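Local coordinates for putative Outer membrane protein (Helicobacter pylori, PDB 6GW5) that probably binds Lewis-type host glycans as the adhesin domain of the outer membrane adhesin SabA, attaching the bacterium to gastric surfaces, at residues N102-F105 against S106-V109; S207-Y210 against P211-A215; Y274-D277 against I278-L281; S284-K287 against D288-R291. All coordinates share one frame; numbering follows the deposited sequence.

Contact 1 of 4, residues N102-F105 against S106-V109; sequences NPPF and STIV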
loop_
_atom_site.group_PDB
_atom_site.type_symbol
_atom_site.label_atom_id
_atom_site.label_comp_id
_atom_site.label_asym_id
_atom_site.label_seq_id
_atom_site.Cartn_x
_atom_site.Cartn_y
_atom_site.Cartn_z
ATOM N N ASN A 102 -8.947 -20.401 -32.941
ATOM C CA ASN A 102 -7.735 -20.355 -33.784
ATOM C C ASN A 102 -7.961 -19.491 -35.034
ATOM O O ASN A 102 -8.954 -19.643 -35.717
ATOM C CB ASN A 102 -7.316 -21.770 -34.186
ATOM C CG ASN A 102 -5.818 -21.965 -34.235
ATOM O OD1 ASN A 102 -5.033 -21.099 -33.851
ATOM N ND2 ASN A 102 -5.403 -23.135 -34.719
ATOM N N PRO A 103 -7.083 -18.531 -35.284
ATOM C CA PRO A 103 -7.331 -17.672 -36.442
ATOM C C PRO A 103 -6.903 -18.329 -37.720
ATOM O O PRO A 103 -6.143 -19.280 -37.688
ATOM C CB PRO A 103 -6.403 -16.476 -36.189
ATOM C CG PRO A 103 -5.314 -17.016 -35.341
ATOM C CD PRO A 103 -6.019 -17.978 -34.424
ATOM N N PRO A 104 -7.337 -17.779 -38.849
ATOM C CA PRO A 104 -6.834 -18.280 -40.127
ATOM C C PRO A 104 -5.329 -18.065 -40.284
ATOM O O PRO A 104 -4.786 -17.115 -39.785
ATOM C CB PRO A 104 -7.619 -17.461 -41.160
ATOM C CG PRO A 104 -8.142 -16.259 -40.438
ATOM C CD PRO A 104 -8.318 -16.691 -39.017
ATOM N N PHE A 105 -4.672 -18.938 -41.018
ATOM C CA PHE A 105 -3.218 -18.856 -41.155
ATOM C C PHE A 105 -2.730 -17.592 -41.893
ATOM O O PHE A 105 -1.574 -17.165 -41.724
ATOM C CB PHE A 105 -2.700 -20.130 -41.840
ATOM C CG PHE A 105 -1.201 -20.165 -41.986
ATOM C CD1 PHE A 105 -0.387 -20.350 -40.873
ATOM C CD2 PHE A 105 -0.598 -19.972 -43.235
ATOM C CE1 PHE A 105 1.002 -20.336 -41.004
ATOM C CE2 PHE A 105 0.787 -19.962 -43.369
ATOM C CZ PHE A 105 1.589 -20.150 -42.254
ATOM N N SER A 106 -3.611 -17.006 -42.704
ATOM C CA SER A 106 -3.366 -15.718 -43.387
ATOM C C SER A 106 -2.939 -14.620 -42.426
ATOM O O SER A 106 -2.069 -13.794 -42.720
ATOM C CB SER A 106 -4.627 -15.276 -44.129
ATOM O OG SER A 106 -5.754 -15.378 -43.298
ATOM N N THR A 107 -3.578 -14.633 -41.268
ATOM C CA THR A 107 -3.116 -13.915 -40.071
ATOM C C THR A 107 -1.592 -13.826 -39.917
ATOM O O THR A 107 -1.037 -12.730 -39.708
ATOM C CB THR A 107 -3.765 -14.557 -38.824
ATOM O OG1 THR A 107 -4.948 -13.825 -38.465
ATOM C CG2 THR A 107 -2.900 -14.572 -37.697
ATOM N N ILE A 108 -0.936 -14.973 -40.029
ATOM C CA ILE A 108 0.492 -15.071 -39.853
ATOM C C ILE A 108 1.188 -14.367 -41.002
ATOM O O ILE A 108 2.199 -13.666 -40.784
ATOM C CB ILE A 108 0.946 -16.542 -39.739
ATOM C CG1 ILE A 108 0.299 -17.213 -38.492
ATOM C CG2 ILE A 108 2.480 -16.673 -39.686
ATOM C CD1 ILE A 108 0.888 -16.800 -37.150
ATOM N N VAL A 109 0.654 -14.536 -42.214
ATOM C CA VAL A 109 1.291 -13.959 -43.413
ATOM C C VAL A 109 1.205 -12.443 -43.291
ATOM O O VAL A 109 2.211 -11.744 -43.324
ATOM C CB VAL A 109 0.650 -14.452 -44.774
ATOM C CG1 VAL A 109 1.463 -13.957 -45.966
ATOM C CG2 VAL A 109 0.495 -15.981 -44.824
#
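Phe-105 lays one face of its ring over the base of Ile-108, at the first turn of a short helix. CG of Phe-105 is anti to its own backbone N (chi1 -178°), which turns the ring along the start of the helix rather than back along the incoming loop. Ring atom CE1 of Phe-105 then sits 4.0 Å from CB of Ile-108, and CD1 of Phe-105 lies 4.0 Å from CG1 of the same residue, the two side chains crossing obliquely. The other end of the ring reaches the next residue: CE2 of Phe-105 is 4.2 Å from CG2 of Val-109.

Beneath the ring, the carbonyl of the same phenylalanine receives the backbone. Ile-108 N bonds to Phe-105 O at 2.8 Å from well above the carbonyl plane, while Val-109 N adds a weak, longer bond to the same oxygen. A further weak bond runs from Thr-107 N to Pro-104 O, so the carbonyls of Pro-104 and Phe-105 both face backbone N-H groups of the first turn.

The two prolines meet different partners. Thr-107 turns in against Pro-103, with OG1 of Thr-107 3.8 Å from CB of Pro-103 and weakly hydrogen-bonded with Asn-192 OD1, whereas OG of Ser-106 lies 3.5 Å from CB of Pro-104 near the surface.

Helix 106-111 follows strand 87-89 through this loop: Asn-102 is hydrogen-bonded to Val-88, and Phe-105 packs edge-to-face with Phe-87. Thr-107 and Ile-108 both rest on Met-189 of strand 188-189, and Ile-108 also touches Cys-118, half of the Cys-112 to Cys-118 disulfide.

Contact 2 of 4, residues S207-Y210 against P211-A215; sequences STDY and PTQYA. Unlike the reference sequence in segment 207-210: Asp-209 (reference Gly).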
loop_
_atom_site.group_PDB
_atom_site.type_symbol
_atom_site.label_atom_id
_atom_site.label_comp_id
_atom_site.label_asym_id
_atom_site.label_seq_id
_atom_site.Cartn_x
_atom_site.Cartn_y
_atom_site.Cartn_z
ATOM N N SER A 207 0.711 -3.773 -33.513
ATOM C CA SER A 207 2.026 -4.375 -33.516
ATOM C C SER A 207 1.964 -5.868 -33.185
ATOM O O SER A 207 0.912 -6.444 -32.842
ATOM C CB SER A 207 2.938 -3.628 -32.520
ATOM O OG SER A 207 2.422 -3.716 -31.207
ATOM N N THR A 208 3.139 -6.470 -33.311
ATOM C CA THR A 208 3.334 -7.887 -33.096
ATOM C C THR A 208 4.644 -8.086 -32.413
ATOM O O THR A 208 5.688 -7.790 -32.980
ATOM C CB THR A 208 3.294 -8.627 -34.440
ATOM O OG1 THR A 208 1.973 -8.482 -34.992
ATOM C CG2 THR A 208 3.603 -10.101 -34.268
ATOM N N ASP A 209 4.587 -8.558 -31.172
ATOM C CA ASP A 209 5.784 -8.756 -30.403
ATOM C C ASP A 209 5.521 -9.747 -29.268
ATOM O O ASP A 209 4.384 -10.106 -29.014
ATOM C CB ASP A 209 6.300 -7.400 -29.898
ATOM C CG ASP A 209 7.839 -7.342 -29.761
ATOM O OD1 ASP A 209 8.529 -8.398 -29.692
ATOM O OD2 ASP A 209 8.347 -6.202 -29.626
ATOM N N TYR A 210 6.576 -10.217 -28.601
ATOM C CA TYR A 210 6.373 -11.144 -27.457
ATOM C C TYR A 210 5.631 -10.400 -26.315
ATOM O O TYR A 210 5.854 -9.205 -26.121
ATOM C CB TYR A 210 7.726 -11.782 -27.012
ATOM C CG TYR A 210 8.425 -12.482 -28.183
ATOM C CD1 TYR A 210 7.858 -13.628 -28.753
ATOM C CD2 TYR A 210 9.601 -11.977 -28.748
ATOM C CE1 TYR A 210 8.436 -14.252 -29.835
ATOM C CE2 TYR A 210 10.189 -12.593 -29.840
ATOM C CZ TYR A 210 9.593 -13.732 -30.389
ATOM O OH TYR A 210 10.151 -14.392 -31.470
ATOM N N PRO A 211 4.758 -11.086 -25.568
ATOM C CA PRO A 211 3.962 -10.394 -24.533
ATOM C C PRO A 211 4.784 -9.596 -23.532
ATOM O O PRO A 211 4.349 -8.528 -23.097
ATOM C CB PRO A 211 3.244 -11.533 -23.812
ATOM C CG PRO A 211 3.179 -12.635 -24.811
ATOM C CD PRO A 211 4.396 -12.510 -25.676
ATOM N N THR A 212 5.965 -10.112 -23.187
ATOM C CA THR A 212 6.892 -9.439 -22.251
ATOM C C THR A 212 7.389 -8.090 -22.738
ATOM O O THR A 212 8.093 -7.422 -22.017
ATOM C CB THR A 212 8.139 -10.326 -21.915
ATOM O OG1 THR A 212 8.608 -11.022 -23.083
ATOM C CG2 THR A 212 7.801 -11.325 -20.834
ATOM N N GLN A 213 7.105 -7.724 -23.984
ATOM C CA GLN A 213 7.467 -6.395 -24.505
ATOM C C GLN A 213 6.390 -5.373 -24.238
ATOM O O GLN A 213 6.623 -4.173 -24.380
ATOM C CB GLN A 213 7.751 -6.464 -26.018
ATOM C CG GLN A 213 8.945 -7.340 -26.376
ATOM C CD GLN A 213 10.221 -6.781 -25.798
ATOM O OE1 GLN A 213 10.731 -5.750 -26.255
ATOM N NE2 GLN A 213 10.703 -7.417 -24.746
ATOM N N TYR A 214 5.208 -5.837 -23.859
ATOM C CA TYR A 214 4.092 -4.944 -23.520
ATOM C C TYR A 214 3.977 -4.714 -21.988
ATOM O O TYR A 214 3.812 -5.651 -21.194
ATOM C CB TYR A 214 2.802 -5.518 -24.106
ATOM C CG TYR A 214 2.862 -5.658 -25.632
ATOM C CD1 TYR A 214 2.589 -4.566 -26.464
ATOM C CD2 TYR A 214 3.226 -6.838 -26.227
ATOM C CE1 TYR A 214 2.666 -4.668 -27.847
ATOM C CE2 TYR A 214 3.318 -6.941 -27.629
ATOM C CZ TYR A 214 3.032 -5.856 -28.439
ATOM O OH TYR A 214 3.080 -5.931 -29.813
ATOM N N ALA A 215 4.106 -3.468 -21.564
ATOM C CA ALA A 215 4.080 -3.154 -20.132
ATOM C C ALA A 215 2.868 -3.721 -19.404
ATOM O O ALA A 215 2.943 -4.048 -18.215
ATOM C CB ALA A 215 4.139 -1.649 -19.950
#
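Two hydrogen bonds tie Ser-207 and Tyr-210 to the turn that follows them. OG of Ser-207 meets OH of Tyr-214 at 2.7 Å, close to the plane of the phenol ring and at its edge. CG of Tyr-214 lies opposite its carbonyl carbon (chi1 -60°), from where the ring reaches back to the serine. Tyr-210 O accepts the backbone N of Gln-213 at 2.9 Å in a fairly straight bond (163° at the hydrogen). Within the turn Tyr-214 N also bonds to Pro-211 O. Asp-209 OD1 takes the backbone N of Tyr-210 on the anti side, tilted about 31° out of the carboxylate plane, which helps fix the group's rotation.

The remaining contacts are van der Waals. The carboxylate of Asp-209, a residue that differs from the reference sequence, lies against the aliphatic part of Gln-213, with OD2 of Asp-209 3.5 Å from CG of Gln-213. CB of Tyr-210 packs on CD of Pro-211 at 3.7 Å. The ring of Tyr-214 also meets Trp-190.

This is a strand-to-helix connection: strand 208-209, paired antiparallel with 188-189, passes through a 3-10 turn to Tyr-214, the N-cap residue of helix 215-240.

Contact 3 of 4, residues Y274-D277 against I278-L281; sequences YAQD and IFNL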
loop_
_atom_site.group_PDB
_atom_site.type_symbol
_atom_site.label_atom_id
_atom_site.label_comp_id
_atom_site.label_asym_id
_atom_site.label_seq_id
_atom_site.Cartn_x
_atom_site.Cartn_y
_atom_site.Cartn_z
ATOM N N TYR A 274 0.644 -2.270 0.378
ATOM C CA TYR A 274 0.597 -3.293 -0.702
ATOM C C TYR A 274 -0.547 -3.011 -1.662
ATOM O O TYR A 274 -0.390 -3.011 -2.906
ATOM C CB TYR A 274 0.454 -4.702 -0.130
ATOM C CG TYR A 274 1.724 -5.319 0.397
ATOM C CD1 TYR A 274 2.947 -5.160 -0.263
ATOM C CD2 TYR A 274 1.697 -6.129 1.533
ATOM C CE1 TYR A 274 4.109 -5.751 0.211
ATOM C CE2 TYR A 274 2.850 -6.746 2.002
ATOM C CZ TYR A 274 4.060 -6.547 1.340
ATOM O OH TYR A 274 5.218 -7.150 1.781
ATOM N N ALA A 275 -1.691 -2.682 -1.091
ATOM C CA ALA A 275 -2.783 -2.214 -1.916
ATOM C C ALA A 275 -2.344 -1.043 -2.803
ATOM O O ALA A 275 -2.641 -1.004 -3.994
ATOM C CB ALA A 275 -3.981 -1.838 -1.067
ATOM N N GLN A 276 -1.644 -0.091 -2.231
ATOM C CA GLN A 276 -1.189 1.066 -3.006
ATOM C C GLN A 276 -0.184 0.653 -4.113
ATOM O O GLN A 276 -0.201 1.201 -5.209
ATOM C CB GLN A 276 -0.581 2.086 -2.052
ATOM C CG GLN A 276 0.073 3.287 -2.689
ATOM C CD GLN A 276 -0.915 4.382 -3.026
ATOM O OE1 GLN A 276 -1.170 4.656 -4.185
ATOM N NE2 GLN A 276 -1.444 5.052 -2.003
ATOM N N ASP A 277 0.649 -0.337 -3.815
ATOM C CA ASP A 277 1.571 -0.832 -4.795
ATOM C C ASP A 277 0.791 -1.364 -6.034
ATOM O O ASP A 277 1.197 -1.140 -7.166
ATOM C CB ASP A 277 2.499 -1.928 -4.206
ATOM C CG ASP A 277 3.535 -1.381 -3.183
ATOM O OD1 ASP A 277 4.001 -0.223 -3.322
ATOM O OD2 ASP A 277 3.870 -2.133 -2.236
ATOM N N ILE A 278 -0.337 -2.032 -5.801
ATOM C CA ILE A 278 -1.142 -2.547 -6.894
ATOM C C ILE A 278 -1.720 -1.404 -7.697
ATOM O O ILE A 278 -1.648 -1.416 -8.943
ATOM C CB ILE A 278 -2.314 -3.454 -6.427
ATOM C CG1 ILE A 278 -1.811 -4.646 -5.612
ATOM C CG2 ILE A 278 -3.098 -3.985 -7.626
ATOM C CD1 ILE A 278 -0.701 -5.488 -6.237
ATOM N N PHE A 279 -2.361 -0.473 -7.008
ATOM C CA PHE A 279 -2.876 0.728 -7.654
ATOM C C PHE A 279 -1.791 1.359 -8.522
ATOM O O PHE A 279 -2.033 1.724 -9.642
ATOM C CB PHE A 279 -3.335 1.744 -6.609
ATOM C CG PHE A 279 -3.918 2.972 -7.211
ATOM C CD1 PHE A 279 -5.225 2.969 -7.656
ATOM C CD2 PHE A 279 -3.139 4.135 -7.399
ATOM C CE1 PHE A 279 -5.768 4.088 -8.273
ATOM C CE2 PHE A 279 -3.666 5.259 -8.008
ATOM C CZ PHE A 279 -4.986 5.245 -8.429
ATOM N N ASN A 280 -0.578 1.457 -8.015
ATOM C CA ASN A 280 0.473 2.048 -8.817
ATOM C C ASN A 280 0.832 1.243 -10.075
ATOM O O ASN A 280 1.170 1.795 -11.098
ATOM C CB ASN A 280 1.719 2.257 -7.976
ATOM C CG ASN A 280 1.540 3.316 -6.902
ATOM O OD1 ASN A 280 0.673 4.160 -6.982
ATOM N ND2 ASN A 280 2.407 3.284 -5.910
ATOM N N LEU A 281 0.756 -0.060 -9.999
ATOM C CA LEU A 281 1.034 -0.865 -11.167
ATOM C C LEU A 281 -0.081 -0.752 -12.186
ATOM O O LEU A 281 0.198 -0.788 -13.350
ATOM C CB LEU A 281 1.281 -2.299 -10.745
ATOM C CG LEU A 281 2.644 -2.456 -10.079
ATOM C CD1 LEU A 281 2.715 -3.816 -9.407
ATOM C CD2 LEU A 281 3.769 -2.310 -11.098
#
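Just over two turns of the long helix 255-283 set the Ile-278 side chain against the carbonyl of Tyr-274, with regular i to i+4 bonding underneath. Ile-278 N reaches Tyr-274 O at 3.1 Å, nearly along the C=O axis, and Phe-279 N meets Ala-275 O at 3.1 Å in an almost straight bond (174° at the hydrogen) that lies in the carbonyl plane. Asn-280 N to Gln-276 O is 2.8 Å, and Leu-281 N to Asp-277 O is 3.1 Å.

These turns belong to an antiparallel helical bundle, and the side chains divide between its members. Tyr-274, Ile-278 and Leu-281 pack on helix 215-240, while Ala-275, Gln-276 and Phe-279 meet helix 317-346.

On the first of these sides, CG1 of Ile-278 rests 3.5 Å from Tyr-274 O, and CG of Leu-281 lies the same 3.5 Å from Asp-277 O. A chi1 of -178° sends the Phe-279 ring outward, to Ile-321 and Gln-325. The Gln-276 chain bends at chi2 toward Asn-280 and crosses it, and CB of Asn-280 sits 3.5 Å from Gln-276 O.

Contact 4 of 4, residues S284-K287 against D288-R291; sequences SIPK and DQYR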
loop_
_atom_site.group_PDB
_atom_site.type_symbol
_atom_site.label_atom_id
_atom_site.label_comp_id
_atom_site.label_asym_id
_atom_site.label_seq_id
_atom_site.Cartn_x
_atom_site.Cartn_y
_atom_site.Cartn_z
ATOM N N SER A 284 0.446 2.963 -13.918
ATOM C CA SER A 284 1.517 3.178 -14.901
ATOM C C SER A 284 1.408 2.280 -16.195
ATOM O O SER A 284 2.281 2.358 -17.103
ATOM C CB SER A 284 2.844 3.009 -14.240
ATOM O OG SER A 284 2.960 1.644 -13.909
ATOM N N ILE A 285 0.312 1.531 -16.349
ATOM C CA ILE A 285 0.058 0.886 -17.645
ATOM C C ILE A 285 -0.134 1.950 -18.704
ATOM O O ILE A 285 -0.901 2.913 -18.528
ATOM C CB ILE A 285 -1.175 0.034 -17.592
ATOM C CG1 ILE A 285 -0.984 -1.121 -16.605
ATOM C CG2 ILE A 285 -1.478 -0.562 -18.946
ATOM C CD1 ILE A 285 -2.287 -1.760 -16.204
ATOM N N PRO A 286 0.587 1.834 -19.802
ATOM C CA PRO A 286 0.364 2.791 -20.859
ATOM C C PRO A 286 -1.078 2.897 -21.256
ATOM O O PRO A 286 -1.795 1.857 -21.403
ATOM C CB PRO A 286 1.176 2.224 -22.005
ATOM C CG PRO A 286 2.314 1.576 -21.328
ATOM C CD PRO A 286 1.701 0.927 -20.126
ATOM N N LYS A 287 -1.507 4.149 -21.464
ATOM C CA LYS A 287 -2.922 4.458 -21.676
ATOM C C LYS A 287 -3.562 3.627 -22.811
ATOM O O LYS A 287 -4.650 3.096 -22.640
ATOM C CB LYS A 287 -3.134 5.960 -21.903
ATOM C CG LYS A 287 -4.613 6.363 -21.826
ATOM C CD LYS A 287 -4.883 7.853 -21.698
ATOM C CE LYS A 287 -6.375 8.149 -21.909
ATOM N NZ LYS A 287 -6.708 9.606 -21.956
ATOM N N ASP A 288 -2.859 3.523 -23.920
ATOM C CA ASP A 288 -3.320 2.802 -25.077
ATOM C C ASP A 288 -3.602 1.340 -24.821
ATOM O O ASP A 288 -4.562 0.815 -25.283
ATOM C CB ASP A 288 -2.392 3.050 -26.273
ATOM C CG ASP A 288 -1.006 2.447 -26.113
ATOM O OD1 ASP A 288 -0.542 2.226 -25.003
ATOM O OD2 ASP A 288 -0.340 2.221 -27.123
ATOM N N GLN A 289 -2.741 0.713 -24.061
ATOM C CA GLN A 289 -2.887 -0.699 -23.654
ATOM C C GLN A 289 -4.010 -0.884 -22.656
ATOM O O GLN A 289 -4.630 -1.932 -22.649
ATOM C CB GLN A 289 -1.585 -1.248 -23.064
ATOM C CG GLN A 289 -0.470 -1.312 -24.075
ATOM C CD GLN A 289 0.883 -1.639 -23.469
ATOM O OE1 GLN A 289 0.987 -2.263 -22.418
ATOM N NE2 GLN A 289 1.928 -1.241 -24.148
ATOM N N TYR A 290 -4.185 0.103 -21.773
ATOM C CA TYR A 290 -5.198 0.069 -20.725
ATOM C C TYR A 290 -6.560 0.184 -21.375
ATOM O O TYR A 290 -7.483 -0.468 -20.916
ATOM C CB TYR A 290 -5.002 1.145 -19.607
ATOM C CG TYR A 290 -6.078 1.020 -18.544
ATOM C CD1 TYR A 290 -5.960 0.084 -17.529
ATOM C CD2 TYR A 290 -7.273 1.724 -18.640
ATOM C CE1 TYR A 290 -6.972 -0.123 -16.607
ATOM C CE2 TYR A 290 -8.286 1.534 -17.715
ATOM C CZ TYR A 290 -8.131 0.621 -16.690
ATOM O OH TYR A 290 -9.127 0.374 -15.769
ATOM N N ARG A 291 -6.675 0.911 -22.481
ATOM C CA ARG A 291 -7.948 0.958 -23.210
ATOM C C ARG A 291 -8.401 -0.395 -23.738
ATOM O O ARG A 291 -9.598 -0.635 -23.867
ATOM C CB ARG A 291 -7.923 1.968 -24.333
ATOM C CG ARG A 291 -8.436 3.311 -23.849
ATOM C CD ARG A 291 -8.200 4.486 -24.794
ATOM N NE ARG A 291 -8.740 4.258 -26.139
ATOM C CZ ARG A 291 -10.047 4.202 -26.503
ATOM N NH1 ARG A 291 -11.049 4.312 -25.606
ATOM N NH2 ARG A 291 -10.371 4.003 -27.804
#
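Ile-285 and Tyr-290 form the close side of this contact. CG2 of Ile-285 lies 4.0 Å from CB of Tyr-290, the two side chains meeting at about a right angle, and CD1 of Ile-285 comes to the edge of the tyrosine ring. With chi1 at -179° the Tyr-290 ring trails beside its carbonyl carbon and rests on Leu-317 and Ile-321 of helix 317-346.

Alongside, Pro-286 and Gln-289 run side by side and point the same way: CG of Pro-286 is 4.0 Å from NE2 of Gln-289. Helix 215-240 receives both residues of this inner side, Ile-285 being buried against Val-216 and Asn-219 while OE1 of the extended Gln-289 accepts a hydrogen bond from Val-216 N. Backbone bonds close the turn, Tyr-290 N to Pro-286 O at 3.0 Å and Arg-291 N to Lys-287 O at 3.0 Å. Arg-291 keeps CB and CG near Lys-287 O, while its NH2 is hydrogen-bonded to Gly-197 O.

The other side is looser. Lys-287 stretches out fully extended and exposed, touching the following residues through little more than CB and CG. Asp-288 folds its carboxylate back, with OD1 3.5 Å from CB of Pro-286 and accepting a weak bond from Gln-289 N.

The whole is a short, proline-containing link between two successive helices: Ser-284 is the first residue to leave helix 255-283, and Pro-286, at the N-cap position, starts the short helix 287-293.

Along the chain the four contacts come in series, none nested in or crossing another; contacts 1, 2 and 4 lie at turns leading into helices, and contact 3 closes none. Contact 1 ends the loop after strand 87-89 and starts helix 106-111; contact 2, with its centre about 18 Å from that of contact 1, leads strand 208-209 into helix 215-240. Contact 3 lies within helix 255-283, near the middle of the molecule, and contact 4 leads the chain from the end of helix 255-283 into helix 287-293. Contacts 2 and 4 touch directly: Ala-215 CB lies 3.6 Å from Pro-286 CD. This touch ties the strand 208-209 connection to the link between helices 255-283 and 287-293.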